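Long-range contacts in glycosyl hydrolase family 10 (Bacteroides intestinalis DSM 17393, PDB 4QPW), which binds xylohexaose, and so probably xylan chains, through this carbohydrate-binding module, one part of a larger modular enzyme that probably hydrolyses xylan: residues 72-77 against 135-140; 56-61 against 121-126. All coordinates share one frame; numbering follows the deposited sequence.

Interaction 1: 72-77 against 135-140; sequences LKMMVR and KYVKIT
Lys73 and Lys138 form an antiparallel hydrogen-bonded pair toward the Leu72 end of this contact. Lys73 N reaches Lys138 O at 2.9 Å, and Lys138 N returns to Lys73 O at 2.8 Å. Further along, Lys135 N donates to Met75 O, while the bond from Met75 N to Tyr136 O is long at 3.3 Å.

On the face of Lys73, Met75 and Tyr136, the main contact is CH-pi. Met75 CB lies over one face of the Tyr136 ring, 3.7 Å from its centroid and offset toward the rim. Tyr136 OH is hydrogen-bonded to Glu107. Beyond the ring, Met75 CE makes a tight approach to Lys135 CG, at 3.3 Å. The extended Lys73 chain crosses Thr140 at about a right angle, and its NZ forms a salt bridge with Asp2.

The other face is apolar. Leu72 CD1 touches Val137 CG1 at 3.7 Å and Ile139 CD1 at 4.1 Å. In the conformer given, Met74 CG meets Val137 CG2 at 4.2 Å.

The arrangement is that of neighbouring antiparallel strands in a beta-sandwich, with one face toward the core and the other partly exposed.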
ATOM      1  N   LEU A  72      -9.039  -5.703  -3.182  1.00  8.67           N
ATOM      2  CA  LEU A  72      -8.196  -4.548  -2.940  1.00  9.11           C
ATOM      3  C   LEU A  72      -7.845  -3.926  -4.309  1.00  9.04           C
ATOM      4  O   LEU A  72      -7.391  -4.687  -5.219  1.00  9.95           O
ATOM      5  CB  LEU A  72      -6.900  -4.986  -2.257  1.00  9.77           C
ATOM      6  CG  LEU A  72      -5.780  -3.997  -2.161  1.00  9.52           C
ATOM      7  CD1 LEU A  72      -6.106  -2.823  -1.252  1.00 10.38           C
ATOM      8  CD2 LEU A  72      -4.467  -4.688  -1.715  1.00  9.73           C
ATOM      9  N   LYS A  73      -8.038  -2.656  -4.480  1.00  8.65           N
ATOM     10  CA  LYS A  73      -7.620  -1.916  -5.684  1.00  8.24           C
ATOM     11  C   LYS A  73      -6.634  -0.891  -5.292  1.00  8.87           C
ATOM     12  O   LYS A  73      -6.869  -0.112  -4.317  1.00  9.51           O
ATOM     13  CB  LYS A  73      -8.768  -1.290  -6.429  1.00  8.51           C
ATOM     14  CG  LYS A  73      -9.814  -2.270  -6.884  1.00  9.15           C
ATOM     15  CD  LYS A  73     -10.883  -1.673  -7.795  1.00  9.94           C
ATOM     16  CE  LYS A  73     -11.855  -2.751  -8.297  1.00  9.45           C
ATOM     17  NZ  LYS A  73     -12.833  -2.218  -9.251  1.00  9.58           N
ATOM     18  N   MET A  74      -5.490  -0.788  -5.973  1.00  8.53           N
ATOM     19  CA  MET A  74      -4.503   0.251  -5.716  0.50  8.57           C
ATOM     20  C   MET A  74      -3.958   0.778  -6.992  1.00  8.69           C
ATOM     21  O   MET A  74      -3.590  -0.067  -7.866  1.00 10.68           O
ATOM     22  CB  MET A  74      -3.402  -0.356  -4.894  0.50  8.34           C
ATOM     23  CG  MET A  74      -2.407   0.598  -4.300  0.50  9.66           C
ATOM     24  SD  MET A  74      -0.979  -0.154  -3.478  0.50 12.30           S
ATOM     25  CE  MET A  74      -2.193  -1.532  -2.603  0.50  4.52           C
ATOM     26  N   MET A  75      -3.873   2.058  -7.148  1.00  8.10           N
ATOM     27  CA  MET A  75      -3.200   2.653  -8.324  1.00  9.06           C
ATOM     28  C   MET A  75      -1.786   3.034  -7.923  1.00  8.67           C
ATOM     29  O   MET A  75      -1.585   3.805  -6.957  1.00  9.07           O
ATOM     30  CB  MET A  75      -3.989   3.793  -8.881  1.00  9.59           C
ATOM     31  CG  MET A  75      -3.213   4.531  -9.970  1.00 11.16           C
ATOM     32  SD  MET A  75      -4.167   5.502 -11.158  1.00 11.23           S
ATOM     33  CE  MET A  75      -3.550   7.124 -10.916  1.00 28.23           C
ATOM     34  N   VAL A  76      -0.816   2.469  -8.632  1.00  8.90           N
ATOM     35  CA  VAL A  76       0.619   2.500  -8.251  1.00 10.04           C
ATOM     36  C   VAL A  76       1.457   2.719  -9.481  1.00  9.50           C
ATOM     37  O   VAL A  76       1.145   2.179 -10.577  1.00 10.60           O
ATOM     38  CB  VAL A  76       1.047   1.197  -7.605  1.00 11.87           C
ATOM     39  CG1 VAL A  76       2.499   1.206  -7.128  1.00 11.87           C
ATOM     40  CG2 VAL A  76       0.100   0.766  -6.546  1.00 13.80           C
ATOM     41  N   ARG A  77       2.536   3.466  -9.338  1.00  9.94           N
ATOM     42  CA  ARG A  77       3.637   3.465 -10.353  1.00 10.30           C
ATOM     43  C   ARG A  77       4.936   3.596  -9.558  1.00 11.13           C
ATOM     44  O   ARG A  77       4.995   3.999  -8.362  1.00 11.55           O
ATOM     45  CB  ARG A  77       3.468   4.545 -11.354  1.00 11.77           C
ATOM     46  CG  ARG A  77       3.672   5.869 -10.890  1.00 11.73           C
ATOM     47  CD  ARG A  77       3.686   6.971 -11.990  1.00 13.07           C
ATOM     48  NE  ARG A  77       4.110   8.258 -11.610  1.00 17.35           N
ATOM     49  CZ  ARG A  77       4.240   9.405 -12.359  1.00 18.30           C
ATOM     50  NH1 ARG A  77       3.971   9.442 -13.702  1.00 21.08           N
ATOM     51  NH2 ARG A  77       4.618  10.522 -11.712  1.00 18.32           N
ATOM     52  N   LYS A 135      -1.679   6.375  -5.753  1.00  8.13           N
ATOM     53  CA  LYS A 135      -2.694   7.391  -5.930  1.00  8.35           C
ATOM     54  C   LYS A 135      -3.952   7.194  -5.022  1.00  7.87           C
ATOM     55  O   LYS A 135      -4.504   8.198  -4.585  1.00  9.46           O
ATOM     56  CB  LYS A 135      -3.120   7.361  -7.414  1.00  9.25           C
ATOM     57  CG  LYS A 135      -3.885   8.493  -7.940  1.00 12.85           C
ATOM     58  CD  LYS A 135      -3.011   9.735  -8.071  1.00 13.71           C
ATOM     59  CE  LYS A 135      -3.771  10.930  -8.682  1.00 13.48           C
ATOM     60  NZ  LYS A 135      -2.948  12.161  -8.690  1.00 13.10           N
ATOM     61  N   TYR A 136      -4.341   5.962  -4.839  1.00  8.18           N
ATOM     62  CA  TYR A 136      -5.548   5.641  -4.040  1.00  8.19           C
ATOM     63  C   TYR A 136      -5.508   4.202  -3.696  1.00  7.82           C
ATOM     64  O   TYR A 136      -4.810   3.390  -4.332  1.00  8.25           O
ATOM     65  CB  TYR A 136      -6.879   6.000  -4.784  1.00  9.46           C
ATOM     66  CG  TYR A 136      -7.062   5.311  -6.123  1.00  9.24           C
ATOM     67  CD1 TYR A 136      -7.472   3.985  -6.211  1.00  9.15           C
ATOM     68  CD2 TYR A 136      -6.800   5.968  -7.323  1.00 10.24           C
ATOM     69  CE1 TYR A 136      -7.699   3.379  -7.436  1.00  9.79           C
ATOM     70  CE2 TYR A 136      -6.984   5.384  -8.531  1.00 10.80           C
ATOM     71  CZ  TYR A 136      -7.379   4.099  -8.563  1.00  9.58           C
ATOM     72  OH  TYR A 136      -7.582   3.407  -9.827  1.00 12.35           O
ATOM     73  N   VAL A 137      -6.346   3.866  -2.692  1.00  7.92           N
ATOM     74  CA  VAL A 137      -6.626   2.509  -2.283  1.00  8.22           C
ATOM     75  C   VAL A 137      -8.112   2.343  -2.081  1.00  8.32           C
ATOM     76  O   VAL A 137      -8.739   3.224  -1.438  1.00 10.00           O
ATOM     77  CB  VAL A 137      -5.873   2.175  -0.942  1.00  9.58           C
ATOM     78  CG1 VAL A 137      -6.111   0.768  -0.549  1.00 12.81           C
ATOM     79  CG2 VAL A 137      -4.384   2.425  -1.090  1.00 12.45           C
ATOM     80  N   LYS A 138      -8.690   1.285  -2.631  1.00  8.12           N
ATOM     81  CA  LYS A 138     -10.099   0.978  -2.446  1.00  8.28           C
ATOM     82  C   LYS A 138     -10.260  -0.448  -1.993  1.00  8.16           C
ATOM     83  O   LYS A 138      -9.486  -1.316  -2.389  1.00  9.10           O
ATOM     84  CB  LYS A 138     -10.909   1.185  -3.767  1.00  8.73           C
ATOM     85  CG  LYS A 138     -10.829   2.561  -4.381  1.00  9.88           C
ATOM     86  CD  LYS A 138     -11.529   2.728  -5.691  1.00 10.30           C
ATOM     87  CE  LYS A 138     -11.327   4.082  -6.312  1.00 11.16           C
ATOM     88  NZ  LYS A 138     -12.020   4.243  -7.623  1.00 11.58           N
ATOM     89  N   ILE A 139     -11.347  -0.672  -1.250  1.00  8.05           N
ATOM     90  CA  ILE A 139     -11.855  -2.037  -1.021  1.00  8.12           C
ATOM     91  C   ILE A 139     -13.211  -2.087  -1.661  1.00  8.57           C
ATOM     92  O   ILE A 139     -14.050  -1.197  -1.435  1.00  8.94           O
ATOM     93  CB  ILE A 139     -12.003  -2.374   0.482  1.00  8.92           C
ATOM     94  CG1 ILE A 139     -10.679  -2.285   1.252  1.00 10.66           C
ATOM     95  CG2 ILE A 139     -12.659  -3.719   0.662  1.00 10.15           C
ATOM     96  CD1 ILE A 139      -9.605  -3.175   0.838  1.00 12.20           C
ATOM     97  N   THR A 140     -13.450  -3.124  -2.478  1.00  8.34           N
ATOM     98  CA  THR A 140     -14.718  -3.285  -3.208  1.00  8.50           C
ATOM     99  C   THR A 140     -15.258  -4.689  -2.981  1.00  8.97           C
ATOM    100  O   THR A 140     -14.584  -5.601  -2.537  1.00  9.89           O
ATOM    101  CB  THR A 140     -14.563  -2.990  -4.714  1.00  8.99           C
ATOM    102  OG1 THR A 140     -13.826  -4.007  -5.361  1.00  9.85           O
ATOM    103  CG2 THR A 140     -13.891  -1.663  -4.958  1.00  9.50           C
TER

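Interaction 2: 56-61 against 121-126; sequences YHTADN and VMTQSG. With XYP (beta-D-xylopyranose), chain B.
Two neighbouring antiparallel strands of the glycan-binding sheet, 54-57 and 120-124, meet here. Tyr56 and Thr123 are a hydrogen-bonded pair: Tyr56 N donates to Thr123 O, and Thr123 N donates to Tyr56 O. Next, Thr58 N donates to Val121 O at 3.0 Å. Val121 N then reaches Ala59 O from above the carbonyl plane, at a C=O...N angle of 129°.

The inner side is led by Tyr56. Thr123 O lies over the centre of its ring, 3.6 Å above the plane. Thr123 CG2 touches Tyr56 CE2. The phenol end meets Ser125 OG in the plane of the ring, with Tyr56 OH to Ser125 OG at 2.8 Å. Thr58 OG1 and Thr123 OG1 share a second hydroxyl-hydroxyl bond, 3.0 Å long, and the two side chains cross at about a right angle. Ala59 CB rests on Val121 CG2.

His57, Met122 and Gln124 are on the sugar side. Met122 bends at chi3 (80°), which turns CE to the edge of the His57 ring, 4.1 Å from His57 NE2. His57 stacks on His120 and also meets the rings of Trp18 and Trp91. Gln124 extends beyond CG, and Gln124 NE2 donates a nearly straight bond to O3 of the xylose (3.0 Å, 172° at the hydrogen). Gln55 also bonds this sugar and weakly accepts from Gln124 NE2.

The two hydroxyl pairs give these buried oxygens polar partners inside the fold. On the opposite face, Gln124 supplies a directional bond to xylose, while Met122 lends a non-polar surface to the pocket.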
ATOM      1  N   TYR A  56       4.450   0.355   5.827  1.00  9.59           N
ATOM      2  CA  TYR A  56       3.569   1.491   5.991  1.00  9.33           C
ATOM      3  C   TYR A  56       2.153   1.041   5.704  1.00  8.93           C
ATOM      4  O   TYR A  56       1.914   0.262   4.774  1.00  9.49           O
ATOM      5  CB  TYR A  56       4.019   2.657   5.072  1.00  9.77           C
ATOM      6  CG  TYR A  56       4.430   2.293   3.680  1.00  9.35           C
ATOM      7  CD1 TYR A  56       5.748   1.835   3.411  1.00  9.80           C
ATOM      8  CD2 TYR A  56       3.575   2.333   2.597  1.00  9.57           C
ATOM      9  CE1 TYR A  56       6.137   1.379   2.196  1.00 10.04           C
ATOM     10  CE2 TYR A  56       3.951   1.944   1.371  1.00  9.80           C
ATOM     11  CZ  TYR A  56       5.232   1.440   1.131  1.00 10.04           C
ATOM     12  OH  TYR A  56       5.603   1.073  -0.145  1.00 10.63           O
ATOM     13  N   HIS A  57       1.219   1.600   6.441  1.00  8.44           N
ATOM     14  CA  HIS A  57      -0.201   1.369   6.088  1.00  8.40           C
ATOM     15  C   HIS A  57      -0.554   2.325   4.997  1.00  8.50           C
ATOM     16  O   HIS A  57      -0.273   3.547   5.044  1.00  9.35           O
ATOM     17  CB  HIS A  57      -1.112   1.647   7.279  1.00  8.72           C
ATOM     18  CG  HIS A  57      -0.950   0.677   8.416  1.00  9.44           C
ATOM     19  ND1 HIS A  57      -1.692   0.841   9.575  1.00 10.39           N
ATOM     20  CD2 HIS A  57      -0.159  -0.424   8.572  1.00 10.71           C
ATOM     21  CE1 HIS A  57      -1.340  -0.125  10.418  1.00 10.98           C
ATOM     22  NE2 HIS A  57      -0.421  -0.889   9.859  1.00 10.67           N
ATOM     23  N   THR A  58      -1.236   1.827   3.967  1.00  8.42           N
ATOM     24  CA  THR A  58      -1.771   2.681   2.885  1.00  8.72           C
ATOM     25  C   THR A  58      -3.253   2.883   2.984  1.00  7.89           C
ATOM     26  O   THR A  58      -3.828   3.737   2.238  1.00  9.27           O
ATOM     27  CB  THR A  58      -1.361   2.106   1.519  1.00  8.67           C
ATOM     28  OG1 THR A  58      -1.820   0.764   1.409  1.00  9.66           O
ATOM     29  CG2 THR A  58       0.096   2.182   1.273  1.00  9.59           C
ATOM     30  N   ALA A  59      -3.910   2.210   3.912  1.00  8.63           N
ATOM     31  CA  ALA A  59      -5.331   2.332   4.254  1.00  7.77           C
ATOM     32  C   ALA A  59      -5.478   1.685   5.642  1.00  8.28           C
ATOM     33  O   ALA A  59      -4.630   0.882   6.053  1.00  8.59           O
ATOM     34  CB  ALA A  59      -6.230   1.613   3.244  1.00  8.83           C
ATOM     35  N   ASP A  60      -6.559   2.018   6.332  1.00  8.47           N
ATOM     36  CA  ASP A  60      -6.758   1.544   7.722  1.00  8.71           C
ATOM     37  C   ASP A  60      -8.226   1.596   8.022  1.00  8.81           C
ATOM     38  O   ASP A  60      -9.051   2.058   7.203  1.00  9.45           O
ATOM     39  CB  ASP A  60      -5.959   2.535   8.646  1.00 10.71           C
ATOM     40  CG  ASP A  60      -5.732   2.066  10.044  1.00 11.60           C
ATOM     41  OD1 ASP A  60      -6.072   0.972  10.387  1.00 11.58           O
ATOM     42  OD2 ASP A  60      -5.241   2.996  10.803  1.00 12.33           O
ATOM     43  N   ASN A  61      -8.620   1.070   9.187  1.00  9.10           N
ATOM     44  CA  ASN A  61     -10.018   1.161   9.621  1.00 10.22           C
ATOM     45  C   ASN A  61     -10.935   0.473   8.606  1.00  9.59           C
ATOM     46  O   ASN A  61     -12.047   0.964   8.322  1.00  9.96           O
ATOM     47  CB  ASN A  61     -10.459   2.647   9.818  1.00 12.06           C
ATOM     48  CG  ASN A  61      -9.383   3.529  10.466  1.00 11.38           C
ATOM     49  OD1 ASN A  61      -8.664   4.187   9.820  1.00 11.51           O
ATOM     50  ND2 ASN A  61      -9.278   3.390  11.806  1.00 13.37           N
ATOM     51  N   VAL A 121      -4.222  -1.981   5.315  1.00  8.28           N
ATOM     52  CA  VAL A 121      -3.434  -2.479   4.182  1.00  8.36           C
ATOM     53  C   VAL A 121      -1.976  -2.282   4.524  1.00  9.04           C
ATOM     54  O   VAL A 121      -1.408  -1.161   4.365  1.00  9.41           O
ATOM     55  CB  VAL A 121      -3.819  -1.832   2.845  1.00  8.46           C
ATOM     56  CG1 VAL A 121      -2.973  -2.403   1.726  1.00  9.34           C
ATOM     57  CG2 VAL A 121      -5.288  -2.044   2.574  1.00  9.41           C
ATOM     58  N   MET A 122      -1.337  -3.303   5.063  1.00  8.98           N
ATOM     59  CA  MET A 122       0.106  -3.265   5.355  1.00  9.32           C
ATOM     60  C   MET A 122       0.827  -3.349   4.038  1.00  9.82           C
ATOM     61  O   MET A 122       0.570  -4.249   3.224  1.00 11.86           O
ATOM     62  CB  MET A 122       0.472  -4.500   6.190  1.00 10.40           C
ATOM     63  CG  MET A 122       1.957  -4.658   6.372  1.00 11.91           C
ATOM     64  SD  MET A 122       2.829  -3.281   7.108  1.00 13.67           S
ATOM     65  CE  MET A 122       2.410  -3.616   8.855  1.00 14.08           C
ATOM     66  N   THR A 123       1.800  -2.455   3.785  1.00  9.35           N
ATOM     67  CA  THR A 123       2.485  -2.356   2.495  1.00  9.59           C
ATOM     68  C   THR A 123       3.976  -2.303   2.804  1.00  9.46           C
ATOM     69  O   THR A 123       4.418  -1.600   3.732  1.00 10.31           O
ATOM     70  CB  THR A 123       2.017  -1.088   1.788  1.00  9.14           C
ATOM     71  OG1 THR A 123       0.543  -1.043   1.840  1.00 11.21           O
ATOM     72  CG2 THR A 123       2.384  -1.084   0.366  1.00 10.76           C
ATOM     73  N   GLN A 124       4.785  -3.080   2.075  1.00  9.47           N
ATOM     74  CA  GLN A 124       6.216  -3.223   2.343  1.00  9.98           C
ATOM     75  C   GLN A 124       7.034  -3.159   1.072  1.00 10.35           C
ATOM     76  O   GLN A 124       6.661  -3.829   0.056  1.00 11.63           O
ATOM     77  CB  GLN A 124       6.490  -4.531   3.083  1.00 11.64           C
ATOM     78  CG  GLN A 124       5.673  -4.669   4.347  1.00 13.48           C
ATOM     79  CD  GLN A 124       5.997  -5.854   5.270  1.00 14.50           C
ATOM     80  OE1 GLN A 124       6.605  -6.811   4.807  1.00 17.19           O
ATOM     81  NE2 GLN A 124       5.733  -5.772   6.511  1.00 14.57           N
ATOM     82  N   SER A 125       8.131  -2.388   1.093  1.00 10.64           N
ATOM     83  CA  SER A 125       8.934  -2.162  -0.098  1.00 10.81           C
ATOM     84  C   SER A 125      10.424  -1.921   0.245  1.00 10.51           C
ATOM     85  O   SER A 125      11.060  -1.267  -0.532  1.00 10.92           O
ATOM     86  CB  SER A 125       8.311  -1.056  -0.899  1.00 10.70           C
ATOM     87  OG  SER A 125       8.231   0.148  -0.170  1.00 10.98           O
ATOM     88  N   GLY A 126      10.880  -2.464   1.354  1.00 10.60           N
ATOM     89  CA  GLY A 126      12.281  -2.173   1.748  1.00 11.71           C
ATOM     90  C   GLY A 126      13.343  -2.543   0.714  1.00 12.16           C
ATOM     91  O   GLY A 126      14.427  -1.889   0.726  1.00 13.45           O
TER
HETATM   92  C1  XYP B   3       6.685  -6.701  11.681  1.00 16.42           C
HETATM   93  C2  XYP B   3       6.517  -6.756  10.189  1.00 15.70           C
HETATM   94  C3  XYP B   3       6.563  -8.185   9.672  1.00 17.51           C
HETATM   95  C4  XYP B   3       7.868  -8.846  10.188  1.00 19.00           C
HETATM   96  C5  XYP B   3       7.979  -8.637  11.651  1.00 16.85           C
HETATM   97  O2  XYP B   3       5.253  -6.202   9.819  1.00 16.06           O
HETATM   98  O3  XYP B   3       6.510  -8.169   8.216  1.00 18.67           O
HETATM   99  O4  XYP B   3       7.801 -10.228   9.812  1.00 21.38           O
HETATM  100  O5  XYP B   3       8.013  -7.268  12.001  1.00 20.04           O

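From the N terminus, the chain reaches 56-61 first, then 72-77, 121-126 and 135-140. The two contacts therefore cross rather than nest. Interaction 2 closes a loop of 59 intervening residues, and interaction 1 one of 57. Each pairs a mid-chain strand with one near the C terminus: 54-57 with 120-124, and 69-78 with 130-141. The first pair belongs to the five-strand sheet that carries the glycan pocket, the second to the larger sheet. The sheets meet in a mostly apolar core, where Val137 CG1 lies 3.9 Å from Ala59 CB and Leu72 CD1 packs on Val121 CG2. The apolar face of interaction 1 thus packs on the side of the five-strand sheet away from the sugar.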